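Local coordinates for protein sphingomyelinase-c (Listeria ivanovii, PDB 1ZWX) that belongs to the DNase I-like endonuclease/exonuclease/phosphatase family and adopts its layered fold of two mixed beta-sheets flanked by helices, at residues A[37-42]-A[66-71]; A[146-151]-A[177-182]; A[235-240]-A[281-286]. All coordinates share one frame; numbering follows the deposited sequence.

Contact 1: residues A[37-42]-A[66-71]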
ATOM      1  N   LEU A  37      -7.644  15.410  -5.117  1.00 28.09           N
ATOM      2  CA  LEU A  37      -8.718  15.009  -4.220  1.00 27.66           C
ATOM      3  C   LEU A  37      -8.208  14.208  -3.015  1.00 27.91           C
ATOM      4  O   LEU A  37      -8.621  14.436  -1.865  1.00 26.69           O
ATOM      5  CB  LEU A  37      -9.754  14.168  -4.962  1.00 28.47           C
ATOM      6  CG  LEU A  37     -10.657  14.850  -6.003  1.00 29.77           C
ATOM      7  CD1 LEU A  37     -11.743  13.857  -6.406  1.00 29.71           C
ATOM      8  CD2 LEU A  37     -11.274  16.162  -5.420  1.00 31.16           C
ATOM      9  N   ILE A  38      -7.329  13.255  -3.301  1.00 26.96           N
ATOM     10  CA  ILE A  38      -6.775  12.391  -2.265  1.00 26.24           C
ATOM     11  C   ILE A  38      -5.957  13.217  -1.253  1.00 26.38           C
ATOM     12  O   ILE A  38      -6.117  13.043  -0.047  1.00 26.63           O
ATOM     13  CB  ILE A  38      -5.890  11.255  -2.878  1.00 26.59           C
ATOM     14  CG1 ILE A  38      -6.748  10.210  -3.605  1.00 24.53           C
ATOM     15  CG2 ILE A  38      -4.993  10.610  -1.798  1.00 25.28           C
ATOM     16  CD1 ILE A  38      -5.896   9.342  -4.595  1.00 25.18           C
ATOM     17  N   ALA A  39      -5.059  14.069  -1.740  1.00 27.36           N
ATOM     18  CA  ALA A  39      -4.217  14.877  -0.856  1.00 27.87           C
ATOM     19  C   ALA A  39      -5.013  15.934  -0.055  1.00 29.16           C
ATOM     20  O   ALA A  39      -4.554  16.368   1.028  1.00 28.90           O
ATOM     21  CB  ALA A  39      -3.085  15.530  -1.632  1.00 28.03           C
ATOM     22  N   GLN A  40      -6.192  16.311  -0.563  1.00 28.74           N
ATOM     23  CA  GLN A  40      -7.118  17.255   0.113  1.00 29.73           C
ATOM     24  C   GLN A  40      -8.092  16.591   1.074  1.00 29.98           C
ATOM     25  O   GLN A  40      -8.845  17.280   1.773  1.00 30.34           O
ATOM     26  CB  GLN A  40      -7.945  18.029  -0.927  1.00 28.58           C
ATOM     27  CG  GLN A  40      -7.111  18.998  -1.779  1.00 29.70           C
ATOM     28  CD  GLN A  40      -7.838  19.475  -3.030  1.00 31.02           C
ATOM     29  OE1 GLN A  40      -9.024  19.183  -3.261  1.00 34.58           O
ATOM     30  NE2 GLN A  40      -7.123  20.209  -3.848  1.00 35.42           N
ATOM     31  N   ALA A  41      -8.097  15.260   1.119  1.00 29.30           N
ATOM     32  CA  ALA A  41      -9.110  14.528   1.887  1.00 29.38           C
ATOM     33  C   ALA A  41      -8.722  14.488   3.376  1.00 29.52           C
ATOM     34  O   ALA A  41      -7.535  14.471   3.722  1.00 27.82           O
ATOM     35  CB  ALA A  41      -9.272  13.099   1.358  1.00 28.86           C
ATOM     36  N   ASP A  42      -9.743  14.461   4.228  1.00 30.46           N
ATOM     37  CA  ASP A  42      -9.536  14.382   5.674  1.00 31.83           C
ATOM     38  C   ASP A  42      -8.811  13.112   6.105  1.00 31.53           C
ATOM     39  O   ASP A  42      -7.993  13.160   7.041  1.00 31.15           O
ATOM     40  CB  ASP A  42     -10.859  14.550   6.409  1.00 32.97           C
ATOM     41  CG  ASP A  42     -11.366  15.994   6.373  1.00 35.53           C
ATOM     42  OD1 ASP A  42     -10.578  16.914   6.026  1.00 37.65           O
ATOM     43  OD2 ASP A  42     -12.557  16.207   6.690  1.00 39.12           O
ATOM     44  N   ASN A  66       3.786  15.525  -4.313  1.00 27.55           N
ATOM     45  CA  ASN A  66       3.942  16.965  -4.125  1.00 29.22           C
ATOM     46  C   ASN A  66       2.886  17.647  -3.277  1.00 28.57           C
ATOM     47  O   ASN A  66       3.223  18.441  -2.379  1.00 28.60           O
ATOM     48  CB  ASN A  66       4.124  17.654  -5.464  1.00 30.40           C
ATOM     49  CG  ASN A  66       5.508  18.122  -5.631  1.00 36.25           C
ATOM     50  OD1 ASN A  66       6.367  17.422  -6.172  1.00 42.54           O
ATOM     51  ND2 ASN A  66       5.775  19.294  -5.078  1.00 40.74           N
ATOM     52  N   ASN A  67       1.628  17.320  -3.538  1.00 27.61           N
ATOM     53  CA  ASN A  67       0.511  17.779  -2.740  1.00 28.12           C
ATOM     54  C   ASN A  67       0.631  17.379  -1.272  1.00 28.49           C
ATOM     55  O   ASN A  67       0.028  18.018  -0.400  1.00 28.08           O
ATOM     56  CB  ASN A  67      -0.808  17.191  -3.253  1.00 27.82           C
ATOM     57  CG  ASN A  67      -1.238  17.753  -4.615  1.00 29.87           C
ATOM     58  OD1 ASN A  67      -0.671  18.712  -5.093  1.00 28.29           O
ATOM     59  ND2 ASN A  67      -2.244  17.117  -5.244  1.00 30.55           N
ATOM     60  N   LEU A  68       1.353  16.282  -1.018  1.00 28.67           N
ATOM     61  CA  LEU A  68       1.427  15.702   0.333  1.00 28.73           C
ATOM     62  C   LEU A  68       2.595  16.254   1.146  1.00 29.18           C
ATOM     63  O   LEU A  68       2.719  15.957   2.349  1.00 28.50           O
ATOM     64  CB  LEU A  68       1.534  14.158   0.250  1.00 28.25           C
ATOM     65  CG  LEU A  68       0.239  13.395  -0.095  1.00 25.69           C
ATOM     66  CD1 LEU A  68       0.533  11.910  -0.277  1.00 25.58           C
ATOM     67  CD2 LEU A  68      -0.854  13.613   0.959  1.00 24.86           C
ATOM     68  N   ARG A  69       3.453  17.031   0.485  1.00 30.18           N
ATOM     69  CA  ARG A  69       4.672  17.577   1.084  1.00 32.11           C
ATOM     70  C   ARG A  69       4.427  18.466   2.303  1.00 32.42           C
ATOM     71  O   ARG A  69       5.228  18.461   3.241  1.00 32.47           O
ATOM     72  CB  ARG A  69       5.467  18.387   0.068  1.00 31.78           C
ATOM     73  CG  ARG A  69       6.299  17.611  -0.871  1.00 35.99           C
ATOM     74  CD  ARG A  69       7.598  17.140  -0.250  1.00 40.19           C
ATOM     75  NE  ARG A  69       8.421  16.491  -1.276  1.00 44.78           N
ATOM     76  CZ  ARG A  69       9.462  15.695  -1.036  1.00 47.02           C
ATOM     77  NH1 ARG A  69       9.842  15.415   0.210  1.00 48.72           N
ATOM     78  NH2 ARG A  69      10.125  15.161  -2.053  1.00 47.78           N
ATOM     79  N   GLU A  70       3.341  19.229   2.275  1.00 33.12           N
ATOM     80  CA  GLU A  70       3.028  20.129   3.377  1.00 33.63           C
ATOM     81  C   GLU A  70       2.862  19.337   4.670  1.00 33.70           C
ATOM     82  O   GLU A  70       3.500  19.642   5.679  1.00 33.06           O
ATOM     83  CB  GLU A  70       1.763  20.947   3.062  1.00 34.44           C
ATOM     84  CG  GLU A  70       1.015  21.498   4.270  0.50 35.62           C
ATOM     85  CD  GLU A  70       1.498  22.863   4.707  0.50 37.76           C
ATOM     86  OE1 GLU A  70       2.698  23.169   4.528  0.50 39.65           O
ATOM     87  OE2 GLU A  70       0.668  23.634   5.240  0.50 38.54           O
ATOM     88  N   MET A  71       2.016  18.313   4.619  1.00 33.08           N
ATOM     89  CA  MET A  71       1.720  17.502   5.779  1.00 33.57           C
ATOM     90  C   MET A  71       2.829  16.487   6.029  1.00 31.93           C
ATOM     91  O   MET A  71       3.130  16.185   7.176  1.00 31.67           O
ATOM     92  CB  MET A  71       0.393  16.784   5.593  1.00 34.05           C
ATOM     93  CG  MET A  71      -0.815  17.709   5.481  1.00 35.09           C
ATOM     94  SD  MET A  71      -2.340  16.770   5.433  1.00 38.10           S
ATOM     95  CE  MET A  71      -2.118  15.881   3.874  1.00 35.35           C
TER
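Ala39 is the centre of this contact: this residue has by far the most surface buried by it, and Asn67, Leu68 and Met71 gather round it. The backbones come near enough for such a small side chain to bridge them, since Ala39 CA and the nearest CA opposite, that of Leu68, are 5.8 Å apart. The tightest approach is alkyl against alkyl, with Ala39 CB 3.3 Å from Asn67 CB. Beyond that carbon, Asn67 turns CG anti to its carbonyl carbon (chi1 -70°), and the amide lies past the methyl, with Asn67 ND2 4.0 Å from Ala39 CB. This amide nitrogen is not held by the contact itself. It hydrogen-bonds to the Ala35 carbonyl and to the Asp36 carboxylate, both earlier on the same helix as Ala39, so polar bonds to the helix probably fix the rotation of the amide while CB does the packing. Leu68 contributes one branch, CD2, which stands 3.9 Å from Ala39 CB and about as far from the alanine CA. Met71 comes to the carbonyl end of the alanine instead: its chain bends at the last torsion (chi3 -65°) and brings the terminal methyl, CE, to 3.8 Å from Ala39 O. No hydrogen bond joins the two segments, and the grip is by van der Waals packing. Helices 31-39 and 58-67 therefore meet through their C-terminal portions and the turn after the second, as neighbours in a helical layer. Helix 31-39 lies between the adjacent parallel strands 12-20 and 49-55 along the chain, a beta-alpha-beta connection within the layered alpha/beta fold of DNase I-like proteins.

Contact 2: residues A[146-151]-A[177-182]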
ATOM      1  N   HIS A 146       9.951   1.539  12.439  1.00 23.75           N
ATOM      2  CA  HIS A 146      10.377   0.898  11.186  1.00 22.57           C
ATOM      3  C   HIS A 146       9.107   0.564  10.399  1.00 21.69           C
ATOM      4  O   HIS A 146       8.139   0.018  10.953  1.00 22.16           O
ATOM      5  CB  HIS A 146      11.232  -0.360  11.450  1.00 22.03           C
ATOM      6  CG  HIS A 146      12.431  -0.104  12.322  1.00 21.21           C
ATOM      7  ND1 HIS A 146      13.696   0.045  11.806  1.00 22.96           N
ATOM      8  CD2 HIS A 146      12.549   0.050  13.668  1.00 21.11           C
ATOM      9  CE1 HIS A 146      14.553   0.266  12.798  1.00 24.76           C
ATOM     10  NE2 HIS A 146      13.884   0.252  13.936  1.00 20.77           N
ATOM     11  N   ILE A 147       9.085   0.952   9.117  1.00 22.50           N
ATOM     12  CA  ILE A 147       7.863   0.781   8.313  1.00 22.00           C
ATOM     13  C   ILE A 147       8.278   0.185   6.984  1.00 21.74           C
ATOM     14  O   ILE A 147       9.197   0.695   6.327  1.00 21.40           O
ATOM     15  CB  ILE A 147       7.085   2.099   8.046  1.00 21.89           C
ATOM     16  CG1 ILE A 147       6.570   2.716   9.350  1.00 24.07           C
ATOM     17  CG2 ILE A 147       5.896   1.848   7.100  1.00 21.90           C
ATOM     18  CD1 ILE A 147       7.567   3.785   9.919  1.00 23.48           C
ATOM     19  N   ILE A 148       7.626  -0.929   6.640  1.00 21.09           N
ATOM     20  CA  ILE A 148       7.778  -1.548   5.327  1.00 20.52           C
ATOM     21  C   ILE A 148       6.435  -1.392   4.620  1.00 19.51           C
ATOM     22  O   ILE A 148       5.384  -1.807   5.151  1.00 19.22           O
ATOM     23  CB  ILE A 148       8.236  -3.020   5.451  1.00 20.96           C
ATOM     24  CG1 ILE A 148       9.696  -3.021   5.927  1.00 21.24           C
ATOM     25  CG2 ILE A 148       8.021  -3.788   4.097  1.00 19.66           C
ATOM     26  CD1 ILE A 148      10.264  -4.388   6.258  1.00 24.89           C
ATOM     27  N   GLY A 149       6.479  -0.734   3.457  1.00 19.11           N
ATOM     28  CA  GLY A 149       5.292  -0.510   2.613  1.00 17.48           C
ATOM     29  C   GLY A 149       5.479  -1.379   1.366  1.00 17.14           C
ATOM     30  O   GLY A 149       6.574  -1.461   0.816  1.00 18.19           O
ATOM     31  N   THR A 150       4.421  -2.040   0.932  1.00 17.64           N
ATOM     32  CA  THR A 150       4.569  -3.045  -0.162  1.00 16.96           C
ATOM     33  C   THR A 150       3.280  -3.192  -0.922  1.00 17.38           C
ATOM     34  O   THR A 150       2.201  -2.771  -0.463  1.00 15.33           O
ATOM     35  CB  THR A 150       5.064  -4.467   0.379  1.00 17.75           C
ATOM     36  OG1 THR A 150       5.531  -5.262  -0.727  1.00 19.69           O
ATOM     37  CG2 THR A 150       3.972  -5.208   1.103  1.00 16.89           C
ATOM     38  N   HIS A 151       3.388  -3.826  -2.087  1.00 18.35           N
ATOM     39  CA  HIS A 151       2.230  -4.151  -2.905  1.00 19.00           C
ATOM     40  C   HIS A 151       2.679  -5.406  -3.658  1.00 18.87           C
ATOM     41  O   HIS A 151       3.575  -5.357  -4.497  1.00 19.44           O
ATOM     42  CB  HIS A 151       1.889  -3.001  -3.882  1.00 19.81           C
ATOM     43  CG  HIS A 151       0.759  -3.319  -4.835  1.00 18.86           C
ATOM     44  ND1 HIS A 151       0.529  -2.592  -5.990  1.00 22.28           N
ATOM     45  CD2 HIS A 151      -0.188  -4.284  -4.806  1.00 21.04           C
ATOM     46  CE1 HIS A 151      -0.532  -3.086  -6.615  1.00 21.81           C
ATOM     47  NE2 HIS A 151      -0.987  -4.112  -5.919  1.00 20.80           N
ATOM     48  N   THR A 177      13.239 -12.079   4.882  1.00 24.20           N
ATOM     49  CA  THR A 177      14.685 -12.209   4.741  1.00 24.72           C
ATOM     50  C   THR A 177      15.380 -10.867   4.962  1.00 25.95           C
ATOM     51  O   THR A 177      16.463 -10.778   5.585  1.00 25.45           O
ATOM     52  CB  THR A 177      15.047 -12.772   3.345  1.00 24.00           C
ATOM     53  OG1 THR A 177      14.581 -14.118   3.261  1.00 25.42           O
ATOM     54  CG2 THR A 177      16.529 -12.747   3.050  1.00 26.17           C
ATOM     55  N   PHE A 178      14.747  -9.819   4.444  1.00 25.41           N
ATOM     56  CA  PHE A 178      15.310  -8.475   4.574  1.00 25.93           C
ATOM     57  C   PHE A 178      15.300  -8.078   6.049  1.00 25.22           C
ATOM     58  O   PHE A 178      16.325  -7.637   6.551  1.00 26.76           O
ATOM     59  CB  PHE A 178      14.543  -7.482   3.666  1.00 25.87           C
ATOM     60  CG  PHE A 178      14.783  -6.040   4.008  1.00 26.70           C
ATOM     61  CD1 PHE A 178      15.868  -5.366   3.470  1.00 32.01           C
ATOM     62  CD2 PHE A 178      13.921  -5.365   4.871  1.00 28.96           C
ATOM     63  CE1 PHE A 178      16.106  -4.033   3.796  1.00 33.05           C
ATOM     64  CE2 PHE A 178      14.148  -4.023   5.205  1.00 31.68           C
ATOM     65  CZ  PHE A 178      15.251  -3.370   4.666  1.00 30.46           C
ATOM     66  N   ILE A 179      14.165  -8.255   6.727  1.00 26.19           N
ATOM     67  CA  ILE A 179      13.999  -7.966   8.149  1.00 26.98           C
ATOM     68  C   ILE A 179      15.023  -8.730   9.015  1.00 28.90           C
ATOM     69  O   ILE A 179      15.631  -8.157   9.939  1.00 28.30           O
ATOM     70  CB  ILE A 179      12.568  -8.275   8.652  1.00 26.90           C
ATOM     71  CG1 ILE A 179      11.526  -7.371   7.983  1.00 25.26           C
ATOM     72  CG2 ILE A 179      12.478  -8.157  10.185  1.00 27.42           C
ATOM     73  CD1 ILE A 179      10.101  -7.604   8.403  1.00 26.54           C
ATOM     74  N   ALA A 180      15.216 -10.017   8.708  1.00 29.37           N
ATOM     75  CA  ALA A 180      16.203 -10.835   9.430  1.00 31.37           C
ATOM     76  C   ALA A 180      17.623 -10.303   9.254  1.00 32.23           C
ATOM     77  O   ALA A 180      18.386 -10.193  10.226  1.00 32.30           O
ATOM     78  CB  ALA A 180      16.115 -12.320   8.982  1.00 31.58           C
ATOM     79  N   LYS A 181      17.969  -9.961   8.019  1.00 32.89           N
ATOM     80  CA  LYS A 181      19.292  -9.472   7.678  1.00 34.70           C
ATOM     81  C   LYS A 181      19.579  -8.110   8.313  1.00 35.51           C
ATOM     82  O   LYS A 181      20.702  -7.835   8.708  1.00 35.50           O
ATOM     83  CB  LYS A 181      19.436  -9.389   6.158  1.00 35.21           C
ATOM     84  CG  LYS A 181      20.828  -9.049   5.690  1.00 38.11           C
ATOM     85  CD  LYS A 181      21.056  -9.467   4.245  1.00 42.34           C
ATOM     86  N   LYS A 182      18.548  -7.276   8.391  1.00 36.48           N
ATOM     87  CA  LYS A 182      18.608  -5.931   8.964  1.00 37.61           C
ATOM     88  C   LYS A 182      19.041  -5.917  10.435  1.00 37.45           C
ATOM     89  O   LYS A 182      19.626  -4.950  10.896  1.00 37.89           O
ATOM     90  CB  LYS A 182      17.223  -5.287   8.851  1.00 37.95           C
ATOM     91  CG  LYS A 182      17.242  -3.820   8.546  1.00 40.15           C
ATOM     92  CD  LYS A 182      17.891  -3.569   7.211  1.00 43.24           C
ATOM     93  CE  LYS A 182      17.892  -2.096   6.885  1.00 43.72           C
ATOM     94  NZ  LYS A 182      18.685  -1.310   7.850  1.00 44.75           N
TER
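Ile148 points its delta methyl from strand 143-151 into the angle between Phe178 and Ile179, consecutive residues of helix 161-182. The extended branch of Ile148 (chi2 173°) carries CD1 outward to both partners. It reaches Phe178 at the ring edge, near the ring plane, and lies evenly against one side of it, with CD1 4.0 Å from both CD2 and CE2 of Phe178. Phe178 has CG anti to the backbone N (chi1 164°), which turns the ring to the sheet, where it also makes edge-to-face contacts with Phe133 and Tyr135 of strand 132-140. Against Ile179 the isoleucine side chains meet at a slant: Ile148 CD1 is 3.7 Å from Ile179 CG1 and 3.9 Å from Ile179 CD1. Ile179 also rests on Ile190 and Ile192 of strand 189-193, so the two helix residues spread over strands on both sides of 143-151. The backbones stay well apart, 9.4 Å between the CA atoms of Ile148 and Ile179. The touching groups are buried hydrocarbon without a hydrogen bond between the segments, which implies that, at this point, shape and exclusion of water hold the helix against the sheet; a salt bridge from Lys182 to Glu113 of strand 111-118 adds a polar tie nearby.

Contact 3: residues A[235-240]-A[281-286]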
ATOM      1  N   LEU A 235     -15.333   0.401  -9.347  1.00 30.53           N
ATOM      2  CA  LEU A 235     -15.414  -1.045  -9.598  1.00 31.38           C
ATOM      3  C   LEU A 235     -16.768  -1.470 -10.202  1.00 32.60           C
ATOM      4  O   LEU A 235     -16.858  -2.507 -10.865  1.00 32.51           O
ATOM      5  CB  LEU A 235     -15.145  -1.846  -8.325  1.00 30.89           C
ATOM      6  CG  LEU A 235     -13.723  -1.766  -7.773  1.00 29.95           C
ATOM      7  CD1 LEU A 235     -13.610  -2.577  -6.494  1.00 29.99           C
ATOM      8  CD2 LEU A 235     -12.717  -2.250  -8.822  1.00 30.46           C
ATOM      9  N   LYS A 236     -17.813  -0.694  -9.940  1.00 33.45           N
ATOM     10  CA  LYS A 236     -19.120  -0.938 -10.536  1.00 35.14           C
ATOM     11  C   LYS A 236     -19.034  -0.867 -12.053  1.00 36.59           C
ATOM     12  O   LYS A 236     -19.736  -1.586 -12.760  1.00 36.59           O
ATOM     13  CB  LYS A 236     -20.143   0.061 -10.001  1.00 35.21           C
ATOM     14  CG  LYS A 236     -20.558  -0.283  -8.585  1.00 35.92           C
ATOM     15  CD  LYS A 236     -21.511   0.737  -8.003  1.00 36.85           C
ATOM     16  CE  LYS A 236     -22.033   0.242  -6.687  1.00 36.91           C
ATOM     17  NZ  LYS A 236     -22.689   1.325  -5.935  1.00 38.40           N
ATOM     18  N   GLU A 237     -18.157   0.006 -12.531  1.00 37.47           N
ATOM     19  CA  GLU A 237     -17.838   0.119 -13.940  1.00 38.78           C
ATOM     20  C   GLU A 237     -16.987  -1.075 -14.426  1.00 38.51           C
ATOM     21  O   GLU A 237     -17.380  -1.772 -15.362  1.00 38.44           O
ATOM     22  CB  GLU A 237     -17.150   1.479 -14.204  1.00 38.75           C
ATOM     23  CG  GLU A 237     -16.933   1.879 -15.681  1.00 42.40           C
ATOM     24  CD  GLU A 237     -18.190   1.751 -16.581  1.00 45.75           C
ATOM     25  OE1 GLU A 237     -18.028   1.547 -17.801  1.00 48.37           O
ATOM     26  OE2 GLU A 237     -19.332   1.838 -16.085  1.00 48.52           O
ATOM     27  N   SER A 238     -15.869  -1.348 -13.760  1.00 37.86           N
ATOM     28  CA  SER A 238     -14.875  -2.279 -14.298  1.00 37.28           C
ATOM     29  C   SER A 238     -15.011  -3.753 -13.918  1.00 37.21           C
ATOM     30  O   SER A 238     -14.696  -4.632 -14.736  1.00 36.35           O
ATOM     31  CB  SER A 238     -13.474  -1.783 -13.964  1.00 38.22           C
ATOM     32  OG  SER A 238     -13.333  -1.641 -12.561  1.00 38.27           O
ATOM     33  N   TYR A 239     -15.425  -4.030 -12.678  1.00 36.17           N
ATOM     34  CA  TYR A 239     -15.607  -5.400 -12.206  1.00 36.80           C
ATOM     35  C   TYR A 239     -16.898  -5.584 -11.421  1.00 37.69           C
ATOM     36  O   TYR A 239     -16.848  -6.083 -10.296  1.00 37.60           O
ATOM     37  CB  TYR A 239     -14.428  -5.843 -11.321  1.00 36.11           C
ATOM     38  CG  TYR A 239     -13.102  -5.801 -12.038  1.00 35.95           C
ATOM     39  CD1 TYR A 239     -12.339  -4.656 -12.034  1.00 32.06           C
ATOM     40  CD2 TYR A 239     -12.631  -6.914 -12.744  1.00 35.18           C
ATOM     41  CE1 TYR A 239     -11.119  -4.598 -12.699  1.00 34.24           C
ATOM     42  CE2 TYR A 239     -11.412  -6.860 -13.411  1.00 36.40           C
ATOM     43  CZ  TYR A 239     -10.665  -5.701 -13.372  1.00 34.60           C
ATOM     44  OH  TYR A 239      -9.459  -5.645 -14.039  1.00 38.35           O
ATOM     45  N   PRO A 240     -18.063  -5.249 -12.026  1.00 38.85           N
ATOM     46  CA  PRO A 240     -19.314  -5.197 -11.249  1.00 39.34           C
ATOM     47  C   PRO A 240     -19.725  -6.562 -10.676  1.00 40.03           C
ATOM     48  O   PRO A 240     -20.426  -6.640  -9.653  1.00 40.64           O
ATOM     49  CB  PRO A 240     -20.351  -4.713 -12.279  1.00 39.74           C
ATOM     50  CG  PRO A 240     -19.792  -5.116 -13.605  1.00 38.97           C
ATOM     51  CD  PRO A 240     -18.296  -4.975 -13.461  1.00 39.01           C
ATOM     52  N   LYS A 281     -18.611  10.202 -24.427  1.00 34.46           N
ATOM     53  CA  LYS A 281     -19.430   9.915 -23.251  1.00 33.18           C
ATOM     54  C   LYS A 281     -18.794  10.362 -21.937  1.00 31.85           C
ATOM     55  O   LYS A 281     -17.569  10.302 -21.786  1.00 30.68           O
ATOM     56  CB  LYS A 281     -19.749   8.426 -23.210  1.00 33.51           C
ATOM     57  CG  LYS A 281     -20.837   8.073 -22.263  1.00 36.01           C
ATOM     58  CD  LYS A 281     -21.302   6.651 -22.416  1.00 40.70           C
ATOM     59  CE  LYS A 281     -22.342   6.364 -21.363  1.00 41.95           C
ATOM     60  NZ  LYS A 281     -22.409   4.899 -21.125  1.00 46.98           N
ATOM     61  N   THR A 282     -19.637  10.811 -21.002  1.00 30.16           N
ATOM     62  CA  THR A 282     -19.174  11.267 -19.691  1.00 29.15           C
ATOM     63  C   THR A 282     -19.374  10.170 -18.683  1.00 27.88           C
ATOM     64  O   THR A 282     -20.399   9.497 -18.691  1.00 27.99           O
ATOM     65  CB  THR A 282     -19.904  12.580 -19.255  1.00 29.61           C
ATOM     66  OG1 THR A 282     -19.485  13.635 -20.117  1.00 31.24           O
ATOM     67  CG2 THR A 282     -19.506  12.995 -17.804  1.00 29.51           C
ATOM     68  N   TYR A 283     -18.370   9.961 -17.827  1.00 27.60           N
ATOM     69  CA  TYR A 283     -18.454   8.951 -16.750  1.00 26.90           C
ATOM     70  C   TYR A 283     -18.199   9.696 -15.443  1.00 26.72           C
ATOM     71  O   TYR A 283     -17.292  10.506 -15.363  1.00 27.28           O
ATOM     72  CB  TYR A 283     -17.379   7.860 -16.949  1.00 27.42           C
ATOM     73  CG  TYR A 283     -17.569   7.113 -18.259  1.00 25.98           C
ATOM     74  CD1 TYR A 283     -17.047   7.609 -19.446  1.00 28.53           C
ATOM     75  CD2 TYR A 283     -18.315   5.937 -18.295  1.00 26.85           C
ATOM     76  CE1 TYR A 283     -17.283   6.938 -20.679  1.00 28.21           C
ATOM     77  CE2 TYR A 283     -18.547   5.252 -19.510  1.00 29.00           C
ATOM     78  CZ  TYR A 283     -18.016   5.765 -20.684  1.00 28.37           C
ATOM     79  OH  TYR A 283     -18.216   5.092 -21.872  1.00 27.78           O
ATOM     80  N   THR A 284     -19.015   9.411 -14.452  1.00 27.29           N
ATOM     81  CA  THR A 284     -19.002  10.169 -13.199  1.00 27.58           C
ATOM     82  C   THR A 284     -18.793   9.207 -12.052  1.00 26.92           C
ATOM     83  O   THR A 284     -19.445   8.183 -11.966  1.00 27.20           O
ATOM     84  CB  THR A 284     -20.316  10.948 -13.026  1.00 28.27           C
ATOM     85  OG1 THR A 284     -20.449  11.843 -14.125  1.00 29.61           O
ATOM     86  CG2 THR A 284     -20.331  11.782 -11.715  1.00 27.73           C
ATOM     87  N   TYR A 285     -17.863   9.554 -11.163  1.00 26.66           N
ATOM     88  CA  TYR A 285     -17.531   8.664 -10.056  1.00 26.86           C
ATOM     89  C   TYR A 285     -17.471   9.440  -8.737  1.00 26.96           C
ATOM     90  O   TYR A 285     -17.441  10.674  -8.740  1.00 26.96           O
ATOM     91  CB  TYR A 285     -16.162   8.016 -10.303  1.00 26.87           C
ATOM     92  CG  TYR A 285     -16.096   7.201 -11.574  1.00 26.92           C
ATOM     93  CD1 TYR A 285     -15.504   7.714 -12.730  1.00 28.13           C
ATOM     94  CD2 TYR A 285     -16.665   5.928 -11.623  1.00 28.17           C
ATOM     95  CE1 TYR A 285     -15.458   6.938 -13.921  1.00 26.05           C
ATOM     96  CE2 TYR A 285     -16.627   5.152 -12.812  1.00 28.60           C
ATOM     97  CZ  TYR A 285     -16.014   5.668 -13.933  1.00 27.84           C
ATOM     98  OH  TYR A 285     -15.980   4.887 -15.082  1.00 31.39           O
ATOM     99  N   GLN A 286     -17.400   8.707  -7.630  1.00 27.20           N
ATOM    100  CA  GLN A 286     -17.393   9.347  -6.318  1.00 28.17           C
ATOM    101  C   GLN A 286     -16.478   8.608  -5.321  1.00 28.75           C
ATOM    102  O   GLN A 286     -16.734   8.608  -4.096  1.00 28.85           O
ATOM    103  CB  GLN A 286     -18.825   9.394  -5.792  1.00 28.42           C
ATOM    104  CG  GLN A 286     -19.467   8.040  -5.733  1.00 32.70           C
ATOM    105  CD  GLN A 286     -20.858   8.082  -5.154  1.00 37.60           C
ATOM    106  OE1 GLN A 286     -21.374   7.070  -4.672  1.00 40.65           O
ATOM    107  NE2 GLN A 286     -21.477   9.257  -5.197  1.00 40.47           N
TER
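Glu237, on the short helix 233-238, meets Tyr283 and Tyr285 on the second strand of the beta-hairpin formed by 274-278 and 281-285, a peripheral element whose contact with the helix is centred about 23 Å from the centre of the chain. The two segments approach through side chains, their nearest CA atoms, those of Glu237 and Tyr283, being 9.3 Å apart. Tyr285 takes the methylene part of the glutamate. Glu237 CB lies at the ring edge, in its plane, 4.0 Å from Tyr285 CE2, and the next carbon, Glu237 CG, comes to 3.2 Å from Tyr285 OH. That is a close touch of a carbon with an oxygen, not a polar bond; the hydroxyl has its hydrogen bond with O1 of a bound glycerol, which probably came from the crystallisation liquor. The glutamate chain bends at its second torsion (chi2 50°), and the carboxylate then turns to Tyr283, where Glu237 OE1 is 4.1 Å from Tyr283 CE2. The carboxylate plane stands 57° from the Tyr283 ring and 65° from the Tyr285 ring, so it is stacked flat on neither. Lys281 NZ, 6.4 Å from Glu237 OE1, makes no salt bridge, although its opposite charge may favour the carboxylate at long range. Glu237 and Tyr283 also touch a crystal neighbour, which could influence their conformations. Around this contact, Tyr285 is packed more deeply: its ring meets those of Trp274, across the hairpin, and Trp29, and it touches Ser233 and Met234 of the helix. A hydrogen bond from Gln286 N to Ser233 OG ties the end of the strand region to the start of helix 233-238, while backbone bonds from Tyr283 to Val276 and from Tyr285 to Trp274 join strand 281-285 to strand 274-278.

Overall arrangement
From the N terminus the three contacts follow in series, none nested in or crossing another. Contact 1 closes a loop of 23 residues that contains strand 49-55, pairing two helices. Contact 2 closes one of 25 residues, mostly helix 161-182 itself, and fastens that helix to the second six-stranded sheet. Contact 3 spans 40 residues, including strands 248-252, 262-266 and 274-278, and joins a short helix to the outlying hairpin. Contacts 2 and 3 lie on opposite sides of the chain's centre, their centres 36 Å apart; contact 1 is 26 Å from contact 2 and 24 Å from contact 3, centre to centre. None touches another.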